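Local coordinates for O-ureido-L-serine synthase (Streptomyces lavendulae, PDB 3X44), which catalyses the pyridoxal 5'-phosphate-dependent addition of hydroxyurea to O-acetyl-L-serine, giving O-ureido-L-serine for biosynthesis of the antibiotic D-cycloserine, at residues Y97-R102 with Y297-L302; V199-S204 with G267-T272; G259-I264 with F301-V306; G263-A268 with M289-G294. The protein carries 1 engineered substitution. All blocks are in the same frame, centred on the assembly; numbering follows the deposited sequence.

Contact 1: residues Y97-R102 with Y297-L302; sequences YSVERR and YLSTFL
Glu100 and Arg101, neighbours in the first turn of helix 99-107, reach across to the loop 297-302 with opposite charges and grip it at two places. The Glu100 chain bends at chi2 (97°), which brings CD round to the side of Ser299. There each oxygen takes one bond: the hydroxyl OG of Ser299 donates to Glu100 OE1 at 2.8 Å, on the syn side but 23° out of the carboxylate plane, while the backbone N of Ser299 donates to the syn lone pair of Glu100 OE2 by a bent bond, also at 2.8 Å. One residue thus satisfies both oxygens. Arg101 is extended from CG to NE and crosses Tyr297 obliquely, guanidinium and phenol ring 77° apart. Its NH2 points almost straight at Tyr297 OH (3.1 Å), which lies near the guanidinium plane, and NH1 turns back in the same plane to Ser98 OG at 3.2 Å, a hydroxyl that is also bonded to the carbonyl of Arg296. NE is taken by the carbonyl of Ser71, so all three nitrogens have partners and the group's rotation is fixed. Ser98 CB rests on Thr300 CG2 (3.7 Å). The turn from Tyr297 to Thr300 is type I, Tyr297 O accepting hydrogen bonds from both N and OG1 of Thr300. The second subunit lies close by, its Lys103 bonding to Leu298 O. Since Tyr297 OH also bonds to Asp292 and lies against the methyl group of the bound aldimine, Arg101 is plausibly a second-shell residue positioning that hydroxyl, joining the start of helix 99-107 to the wall of the ligand pocket.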
# COMPACT_ATOMS: atom_id res chain seq x y z
N TYR A 97 -13.39 12.73 -31.73
CA TYR A 97 -12.58 12.08 -30.70
C TYR A 97 -12.33 10.63 -31.13
O TYR A 97 -13.12 10.06 -31.87
CB TYR A 97 -13.29 12.17 -29.34
CG TYR A 97 -13.23 13.57 -28.78
CD1 TYR A 97 -14.35 14.40 -28.79
CD2 TYR A 97 -12.02 14.10 -28.32
CE1 TYR A 97 -14.26 15.73 -28.37
CE2 TYR A 97 -11.92 15.42 -27.89
CZ TYR A 97 -13.05 16.23 -27.92
OH TYR A 97 -12.95 17.54 -27.52
N SER A 98 -11.24 10.03 -30.66
CA SER A 98 -10.88 8.67 -31.08
C SER A 98 -11.97 7.62 -30.92
O SER A 98 -12.72 7.63 -29.94
CB SER A 98 -9.59 8.22 -30.37
OG SER A 98 -9.85 7.73 -29.07
N VAL A 99 -12.03 6.70 -31.88
CA VAL A 99 -13.03 5.65 -31.87
C VAL A 99 -12.88 4.74 -30.66
O VAL A 99 -13.87 4.17 -30.18
CB VAL A 99 -13.00 4.82 -33.19
CG1 VAL A 99 -11.64 4.12 -33.36
CG2 VAL A 99 -14.13 3.80 -33.19
N GLU A 100 -11.66 4.63 -30.14
CA GLU A 100 -11.40 3.81 -28.96
C GLU A 100 -12.32 4.28 -27.83
O GLU A 100 -12.82 3.49 -27.04
CB GLU A 100 -9.93 3.94 -28.52
CG GLU A 100 -8.95 3.13 -29.38
CD GLU A 100 -8.29 3.99 -30.45
OE1 GLU A 100 -8.87 5.03 -30.82
OE2 GLU A 100 -7.18 3.63 -30.93
N ARG A 101 -12.53 5.60 -27.77
CA ARG A 101 -13.40 6.19 -26.77
C ARG A 101 -14.84 5.70 -26.98
O ARG A 101 -15.52 5.33 -26.03
CB ARG A 101 -13.37 7.71 -26.87
CG ARG A 101 -12.15 8.37 -26.25
CD ARG A 101 -11.87 9.72 -26.91
NE ARG A 101 -11.07 10.57 -26.04
CZ ARG A 101 -9.75 10.48 -25.91
NH1 ARG A 101 -9.08 9.57 -26.61
NH2 ARG A 101 -9.11 11.28 -25.07
N ARG A 102 -15.29 5.70 -28.23
CA ARG A 102 -16.65 5.23 -28.52
C ARG A 102 -16.81 3.77 -28.11
O ARG A 102 -17.81 3.37 -27.51
CB ARG A 102 -16.96 5.34 -30.01
CG ARG A 102 -17.07 6.75 -30.58
CD ARG A 102 -17.25 6.66 -32.08
NE ARG A 102 -16.98 7.92 -32.76
CZ ARG A 102 -17.40 8.21 -33.99
NH1 ARG A 102 -17.11 9.39 -34.53
NH2 ARG A 102 -18.11 7.33 -34.68
N TYR A 297 -5.43 5.68 -28.19
CA TYR A 297 -4.96 6.60 -29.21
C TYR A 297 -4.34 5.88 -30.41
O TYR A 297 -3.72 6.51 -31.27
CB TYR A 297 -3.92 7.55 -28.60
CG TYR A 297 -4.49 8.40 -27.49
CD1 TYR A 297 -4.98 9.68 -27.76
CD2 TYR A 297 -4.55 7.92 -26.19
CE1 TYR A 297 -5.53 10.46 -26.75
CE2 TYR A 297 -5.10 8.69 -25.18
CZ TYR A 297 -5.59 9.96 -25.46
OH TYR A 297 -6.13 10.73 -24.45
N LEU A 298 -4.51 4.56 -30.46
CA LEU A 298 -3.97 3.77 -31.55
C LEU A 298 -4.40 4.29 -32.92
O LEU A 298 -3.65 4.21 -33.88
CB LEU A 298 -4.43 2.31 -31.42
CG LEU A 298 -3.81 1.41 -30.35
CD1 LEU A 298 -3.85 -0.02 -30.84
CD2 LEU A 298 -2.39 1.83 -30.06
N SER A 299 -5.62 4.82 -32.98
CA SER A 299 -6.18 5.34 -34.22
C SER A 299 -5.95 6.83 -34.42
O SER A 299 -6.49 7.42 -35.35
CB SER A 299 -7.68 5.09 -34.26
OG SER A 299 -8.36 5.99 -33.39
N THR A 300 -5.15 7.44 -33.55
CA THR A 300 -4.89 8.87 -33.66
C THR A 300 -3.54 9.15 -34.31
O THR A 300 -2.79 8.23 -34.62
CB THR A 300 -4.92 9.52 -32.27
OG1 THR A 300 -3.76 9.13 -31.54
CG2 THR A 300 -6.18 9.08 -31.51
N PHE A 301 -3.23 10.43 -34.50
CA PHE A 301 -1.98 10.79 -35.14
C PHE A 301 -0.76 10.39 -34.31
O PHE A 301 0.38 10.58 -34.73
CB PHE A 301 -1.95 12.29 -35.48
CG PHE A 301 -1.69 13.19 -34.31
CD1 PHE A 301 -0.76 14.23 -34.43
CD2 PHE A 301 -2.40 13.07 -33.13
CE1 PHE A 301 -0.56 15.13 -33.39
CE2 PHE A 301 -2.20 13.97 -32.08
CZ PHE A 301 -1.28 15.00 -32.21
N LEU A 302 -1.02 9.81 -33.14
CA LEU A 302 0.06 9.35 -32.29
C LEU A 302 0.76 8.21 -33.01
O LEU A 302 1.95 7.95 -32.81
CB LEU A 302 -0.49 8.86 -30.95
CG LEU A 302 0.52 8.13 -30.07
CD1 LEU A 302 1.64 9.09 -29.68
CD2 LEU A 302 -0.18 7.58 -28.84

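Contact 2: residues V199-S204 with G267-T272; sequences VALEPS and GATVAT
No aromatic ring or other flat side chain takes part where Leu201 meets Ala268, Thr269 and Thr272; the flat groups at hand are peptide units of the helix, and one of them, the carbonyl of Ala268, has its O 3.8 Å from Leu201 CD2. The contact is therefore an instance of methyl groups set against a helix backbone. Leu201 does most of the touching, and its two branches divide the work. CD1 goes to Ala268 CB (4.1 Å), whereas CD2 pushes in between the next residue and the following turn, 3.6 Å from Thr269 CA and 3.0 Å from Thr272 OG1. That last approach is very short for a methyl and a hydroxyl oxygen. It goes with a leucine whose chi2, 94°, lies far from a staggered value and whose CG sits between the backbone N and the carbonyl carbon, so packing here is tight and locally strained. Beyond it, Val199 and Thr272 slide past each other in opposite directions, Val199 CG1 meeting Thr272 CG2 at 4.0 Å. No hydrogen bond joins the two segments. The hydroxyl of Thr269 instead serves strand 285-290, two places away in the sheet, bonding chiefly to Met289 O, with Ala266 O of its own helix as a second acceptor. The axes of strand 199-203 and helix 267-272 pass 9.4 Å apart, their directions 123° from each other. Helix 264-278 lies against one face of the mixed sheet: Thr269 touches strand 285-290, Thr272 reaches Met242 on strand 238-242, and helix 244-257 packs on Ala268, Val270 and Ala271.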
# COMPACT_ATOMS: atom_id res chain seq x y z
N VAL A 199 2.12 25.28 -13.00
CA VAL A 199 2.17 25.53 -14.43
C VAL A 199 1.01 24.89 -15.18
O VAL A 199 0.89 23.67 -15.22
CB VAL A 199 3.50 24.98 -15.02
CG1 VAL A 199 3.59 25.27 -16.50
CG2 VAL A 199 4.69 25.59 -14.27
N ALA A 200 0.18 25.73 -15.80
CA ALA A 200 -0.97 25.23 -16.57
C ALA A 200 -0.75 25.54 -18.04
O ALA A 200 -0.57 26.70 -18.42
CB ALA A 200 -2.27 25.89 -16.08
N LEU A 201 -0.78 24.51 -18.88
CA LEU A 201 -0.58 24.72 -20.30
C LEU A 201 -1.88 24.58 -21.08
O LEU A 201 -2.83 23.96 -20.60
CB LEU A 201 0.46 23.74 -20.84
CG LEU A 201 0.14 22.25 -20.66
CD1 LEU A 201 -0.55 21.72 -21.91
CD2 LEU A 201 1.43 21.48 -20.40
N GLU A 202 -1.90 25.16 -22.27
CA GLU A 202 -3.04 25.08 -23.16
C GLU A 202 -2.45 24.72 -24.52
O GLU A 202 -1.27 24.94 -24.76
CB GLU A 202 -3.76 26.43 -23.27
CG GLU A 202 -3.91 27.20 -21.98
CD GLU A 202 -4.76 28.45 -22.17
OE1 GLU A 202 -5.99 28.31 -22.29
OE2 GLU A 202 -4.19 29.56 -22.22
N PRO A 203 -3.27 24.14 -25.42
CA PRO A 203 -2.73 23.80 -26.73
C PRO A 203 -2.41 25.09 -27.48
O PRO A 203 -3.13 26.09 -27.32
CB PRO A 203 -3.86 23.01 -27.41
CG PRO A 203 -4.81 22.63 -26.29
CD PRO A 203 -4.68 23.75 -25.27
N SER A 204 -1.34 25.09 -28.26
CA SER A 204 -0.93 26.27 -29.02
C SER A 204 -2.11 26.83 -29.81
O SER A 204 -2.24 28.05 -29.96
CB SER A 204 0.19 25.93 -30.00
OG SER A 204 1.38 25.56 -29.33
N GLY A 267 1.80 13.62 -23.10
CA GLY A 267 3.02 14.04 -23.76
C GLY A 267 3.17 15.55 -23.66
O GLY A 267 4.29 16.08 -23.63
N ALA A 268 2.04 16.25 -23.61
CA ALA A 268 2.06 17.71 -23.53
C ALA A 268 2.68 18.19 -22.22
O ALA A 268 3.61 18.99 -22.24
CB ALA A 268 0.64 18.26 -23.68
N THR A 269 2.16 17.70 -21.10
CA THR A 269 2.66 18.10 -19.78
C THR A 269 4.14 17.78 -19.63
O THR A 269 4.91 18.62 -19.16
CB THR A 269 1.87 17.40 -18.64
OG1 THR A 269 1.99 15.98 -18.77
CG2 THR A 269 0.40 17.79 -18.71
N VAL A 270 4.55 16.58 -20.03
CA VAL A 270 5.95 16.21 -19.94
C VAL A 270 6.81 17.16 -20.78
O VAL A 270 7.87 17.61 -20.34
CB VAL A 270 6.17 14.78 -20.42
CG1 VAL A 270 7.67 14.46 -20.49
CG2 VAL A 270 5.46 13.81 -19.49
N ALA A 271 6.34 17.44 -22.00
CA ALA A 271 7.03 18.33 -22.93
C ALA A 271 7.26 19.69 -22.27
O ALA A 271 8.36 20.24 -22.28
CB ALA A 271 6.21 18.50 -24.21
N THR A 272 6.19 20.22 -21.67
CA THR A 272 6.28 21.50 -21.00
C THR A 272 7.30 21.43 -19.87
O THR A 272 8.16 22.30 -19.74
CB THR A 272 4.92 21.91 -20.42
OG1 THR A 272 4.07 22.35 -21.49
CG2 THR A 272 5.08 23.03 -19.40

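Contact 3: residues G259-I264 with F301-V306; sequences GIFAGI and FLFDGV
The lead-in to helix 264-278, with Gly263 at its N-cap, is where Phe261 and Ile264 meet the loop 301-306, which folds through a type II turn from Phe303 to Val306. Two apolar groups form. In the first, Phe261 and Phe303 reach toward each other tip to tip, CZ of Phe261 standing 3.6 Å from CZ of Phe303. The rings are almost perpendicular, and Phe261 CZ lies at the edge of the Phe303 ring, so their rims meet without stacking. Phe261 gets there with CG anti to the backbone N (chi1 -170°), and its CE1 is also 4.2 Å from Leu302 CD2. In the second, the CD1 methyl of Ile264 meets two partners: it is 3.9 Å from Phe301 CE2 and 4.0 Å from Leu302 CB, as Ile264 and Leu302 slide past each other in opposite directions. The second subunit packs nearby, its Leu104 on Phe261 and its Lys103 on Phe303. No hydrogen bond crosses between the segments. Several backbone carbonyls of both segments are instead bonded by Arg248, Ser251 and Arg252 of helix 244-257. The contact itself therefore rests on van der Waals packing and the burial of apolar surface.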
# COMPACT_ATOMS: atom_id res chain seq x y z
N GLY A 259 9.48 3.53 -21.28
CA GLY A 259 8.56 2.43 -21.07
C GLY A 259 7.24 2.91 -20.46
O GLY A 259 6.54 2.15 -19.80
N ILE A 260 6.91 4.18 -20.67
CA ILE A 260 5.66 4.72 -20.15
C ILE A 260 4.81 5.15 -21.35
O ILE A 260 5.15 6.08 -22.07
CB ILE A 260 5.90 5.93 -19.22
CG1 ILE A 260 6.76 5.49 -18.03
CG2 ILE A 260 4.56 6.46 -18.70
CD1 ILE A 260 7.32 6.64 -17.23
N PHE A 261 3.71 4.43 -21.56
CA PHE A 261 2.79 4.66 -22.67
C PHE A 261 1.58 5.47 -22.22
O PHE A 261 0.69 4.95 -21.56
CB PHE A 261 2.34 3.31 -23.24
CG PHE A 261 1.60 3.41 -24.53
CD1 PHE A 261 2.07 4.24 -25.55
CD2 PHE A 261 0.44 2.68 -24.74
CE1 PHE A 261 1.39 4.34 -26.75
CE2 PHE A 261 -0.25 2.77 -25.94
CZ PHE A 261 0.22 3.60 -26.95
N ALA A 262 1.54 6.74 -22.62
CA ALA A 262 0.46 7.64 -22.23
C ALA A 262 -0.15 8.39 -23.40
O ALA A 262 0.35 8.34 -24.52
CB ALA A 262 0.98 8.62 -21.18
N GLY A 263 -1.23 9.11 -23.13
CA GLY A 263 -1.91 9.86 -24.18
C GLY A 263 -1.22 11.14 -24.63
O GLY A 263 -0.09 11.41 -24.25
N ILE A 264 -1.93 11.92 -25.45
CA ILE A 264 -1.40 13.17 -25.97
C ILE A 264 -1.22 14.22 -24.90
O ILE A 264 -0.15 14.81 -24.78
CB ILE A 264 -2.29 13.75 -27.07
CG1 ILE A 264 -2.89 12.62 -27.91
CG2 ILE A 264 -1.49 14.69 -27.95
CD1 ILE A 264 -1.87 11.89 -28.79
N PHE A 301 -3.23 10.43 -34.50
CA PHE A 301 -1.98 10.79 -35.14
C PHE A 301 -0.76 10.39 -34.31
O PHE A 301 0.38 10.58 -34.73
CB PHE A 301 -1.95 12.29 -35.48
CG PHE A 301 -1.69 13.19 -34.31
CD1 PHE A 301 -0.76 14.23 -34.43
CD2 PHE A 301 -2.40 13.07 -33.13
CE1 PHE A 301 -0.56 15.13 -33.39
CE2 PHE A 301 -2.20 13.97 -32.08
CZ PHE A 301 -1.28 15.00 -32.21
N LEU A 302 -1.02 9.81 -33.14
CA LEU A 302 0.06 9.35 -32.29
C LEU A 302 0.76 8.21 -33.01
O LEU A 302 1.95 7.95 -32.81
CB LEU A 302 -0.49 8.86 -30.95
CG LEU A 302 0.52 8.13 -30.07
CD1 LEU A 302 1.64 9.09 -29.68
CD2 LEU A 302 -0.18 7.58 -28.84
N PHE A 303 0.01 7.53 -33.87
CA PHE A 303 0.53 6.40 -34.62
C PHE A 303 0.66 6.66 -36.12
O PHE A 303 0.70 5.72 -36.92
CB PHE A 303 -0.34 5.17 -34.35
CG PHE A 303 -0.06 4.52 -33.03
CD1 PHE A 303 -0.59 5.04 -31.85
CD2 PHE A 303 0.75 3.39 -32.95
CE1 PHE A 303 -0.33 4.45 -30.62
CE2 PHE A 303 1.03 2.79 -31.73
CZ PHE A 303 0.49 3.32 -30.56
N ASP A 304 0.73 7.93 -36.51
CA ASP A 304 0.89 8.28 -37.92
C ASP A 304 2.27 7.75 -38.34
O ASP A 304 3.27 8.00 -37.67
CB ASP A 304 0.87 9.80 -38.10
CG ASP A 304 -0.54 10.35 -38.30
OD1 ASP A 304 -1.48 9.56 -38.55
OD2 ASP A 304 -0.71 11.59 -38.19
N GLY A 305 2.31 7.00 -39.44
CA GLY A 305 3.57 6.46 -39.91
C GLY A 305 4.00 5.15 -39.26
O GLY A 305 5.05 4.61 -39.60
N VAL A 306 3.19 4.64 -38.33
CA VAL A 306 3.54 3.39 -37.66
C VAL A 306 3.28 2.20 -38.58
O VAL A 306 2.21 2.05 -39.14
CB VAL A 306 2.74 3.21 -36.35
CG1 VAL A 306 2.90 1.79 -35.83
CG2 VAL A 306 3.23 4.21 -35.30

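Contact 4: residues G263-A268 with M289-G294; sequences GISAGA and MLPDTG. With PUS ((E)-O-(carbamoylamino)-N-({3-hydroxy-2-methyl-5-[(phosphonooxy)methyl]pyridin-4-yl}methylidene)-L-serine), chain C.
Ser265 and Pro291 meet at the nitrogen end of the bound aldimine's pyridine ring, Ser265 at its edge and Pro291 against one face, and this is the tight part of the contact. Ser265 OG lies only 3.2 Å from Pro291 CG and donates a hydrogen bond to the pyridine nitrogen N1 of the ligand at 2.7 Å; Pro291 CB comes to 3.1 Å of the same N1. A chi1 of 72° sets OG between the backbone N and the carbonyl carbon, directed to N1. Behind, Ala266 CB fits against Leu290 CA (3.8 Å). On the less closely packed side a water makes the contact, donating to Ser265 OG and, at 2.7 Å, to Asp292 OD1 and accepting a weak bond from Ala266 N. Gly263 N donates to Asp292 O at 3.1 Å, standing 51° out of the carbonyl plane. Besides Tyr297, Asp292 OD2 has Asn73 as a partner, and it lies 3.3 Å from the ligand methyl C2A. A serine at a helix start bonding to N1 is characteristic of fold type II pyridoxal phosphate enzymes such as the cysteine synthase family, where serine or threonine commonly faces N1.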
# COMPACT_ATOMS: atom_id res chain seq x y z
N GLY A 263 -1.23 9.11 -23.13
CA GLY A 263 -1.91 9.86 -24.18
C GLY A 263 -1.22 11.14 -24.63
O GLY A 263 -0.09 11.41 -24.25
N ILE A 264 -1.93 11.92 -25.45
CA ILE A 264 -1.40 13.17 -25.97
C ILE A 264 -1.22 14.22 -24.90
O ILE A 264 -0.15 14.81 -24.78
CB ILE A 264 -2.29 13.75 -27.07
CG1 ILE A 264 -2.89 12.62 -27.91
CG2 ILE A 264 -1.49 14.69 -27.95
CD1 ILE A 264 -1.87 11.89 -28.79
N SER A 265 -2.27 14.46 -24.12
CA SER A 265 -2.18 15.46 -23.06
C SER A 265 -1.03 15.10 -22.13
O SER A 265 -0.41 15.98 -21.54
CB SER A 265 -3.49 15.53 -22.27
OG SER A 265 -3.68 14.39 -21.46
N ALA A 266 -0.75 13.81 -22.02
CA ALA A 266 0.34 13.35 -21.18
C ALA A 266 1.67 13.81 -21.79
O ALA A 266 2.54 14.32 -21.09
CB ALA A 266 0.31 11.83 -21.05
N GLY A 267 1.80 13.62 -23.10
CA GLY A 267 3.02 14.04 -23.76
C GLY A 267 3.17 15.55 -23.66
O GLY A 267 4.29 16.08 -23.63
N ALA A 268 2.04 16.25 -23.61
CA ALA A 268 2.06 17.71 -23.53
C ALA A 268 2.68 18.19 -22.22
O ALA A 268 3.61 18.99 -22.24
CB ALA A 268 0.64 18.26 -23.68
N MET A 289 1.60 15.60 -14.83
CA MET A 289 0.45 14.71 -14.83
C MET A 289 0.32 13.97 -16.16
O MET A 289 0.46 14.58 -17.22
CB MET A 289 -0.84 15.49 -14.60
CG MET A 289 -0.93 16.20 -13.26
SD MET A 289 -1.12 15.02 -11.91
CE MET A 289 -2.71 14.29 -12.30
N LEU A 290 0.08 12.67 -16.10
CA LEU A 290 -0.13 11.84 -17.29
C LEU A 290 -1.56 11.34 -17.08
O LEU A 290 -1.79 10.33 -16.40
CB LEU A 290 0.86 10.67 -17.33
CG LEU A 290 2.35 10.92 -17.07
CD1 LEU A 290 3.12 9.66 -17.45
CD2 LEU A 290 2.86 12.12 -17.86
N PRO A 291 -2.54 12.06 -17.64
CA PRO A 291 -3.97 11.75 -17.53
C PRO A 291 -4.48 10.38 -17.94
O PRO A 291 -5.38 9.84 -17.29
CB PRO A 291 -4.63 12.87 -18.33
CG PRO A 291 -3.63 14.01 -18.25
CD PRO A 291 -2.32 13.30 -18.41
N ASP A 292 -3.93 9.79 -19.00
CA ASP A 292 -4.43 8.49 -19.42
C ASP A 292 -3.43 7.61 -20.15
O ASP A 292 -2.29 8.01 -20.41
CB ASP A 292 -5.69 8.68 -20.28
CG ASP A 292 -5.41 9.37 -21.62
OD1 ASP A 292 -4.23 9.67 -21.92
OD2 ASP A 292 -6.39 9.60 -22.37
N THR A 293 -3.89 6.40 -20.47
CA THR A 293 -3.07 5.42 -21.18
C THR A 293 -3.03 5.79 -22.65
O THR A 293 -3.96 6.40 -23.17
CB THR A 293 -3.69 4.01 -21.05
OG1 THR A 293 -3.03 3.12 -21.96
CG2 THR A 293 -5.18 4.05 -21.38
N GLY A 294 -1.95 5.42 -23.32
CA GLY A 294 -1.86 5.71 -24.74
C GLY A 294 -2.67 4.73 -25.57
O GLY A 294 -2.87 4.94 -26.76
N PUS C . -11.30 14.92 -19.88
CA PUS C . -12.75 15.30 -19.63
CB PUS C . -13.05 16.78 -20.09
OG PUS C . -12.76 16.93 -21.55
ND PUS C . -13.63 17.91 -22.16
CE PUS C . -13.11 18.97 -22.80
NZ2 PUS C . -11.84 19.35 -22.55
OZ1 PUS C . -13.76 19.58 -23.58
C PUS C . -13.66 14.33 -20.41
O PUS C . -13.23 13.26 -20.74
OT PUS C . -14.79 14.64 -20.69
C2 PUS C . -7.05 13.95 -20.75
C3 PUS C . -8.47 14.14 -20.40
C4 PUS C . -8.85 15.29 -19.58
C5 PUS C . -7.80 16.20 -19.11
C6 PUS C . -6.41 15.92 -19.50
C2A PUS C . -6.63 12.80 -21.63
C4A PUS C . -10.30 15.64 -19.35
C5A PUS C . -8.12 17.41 -18.25
N1 PUS C . -6.10 14.83 -20.29
O3 PUS C . -9.39 13.23 -20.78
O1P PUS C . -10.69 17.88 -16.68
O2P PUS C . -9.33 17.67 -14.76
O3P PUS C . -8.84 19.34 -16.38
O4P PUS C . -8.46 17.00 -16.88
P PUS C . -9.34 17.98 -16.18
O HOH W 1 -2.89 12.00 -21.78

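In the fold
Followed from the N terminus, the chain first supplies residues 97-102, whose partner 297-302 comes almost 200 residues later; contact 1 thus closes the longest loop, and contacts 2 and 4 nest inside it. Contact 2 starts on strand 197-203 and closes on helix 264-278. Contact 3 opens at 259-264, just before that helix, and ends at 301-306, so it crosses contact 2 and shares Phe301 and Leu302 with contact 1. Contact 4 runs from the start of the helix to the end of strand 285-290. Helix 264-278 and its lead-in link contacts 2, 3 and 4, joining the mixed sheet, the cofactor site and the subunit interface touched by contacts 1 and 3.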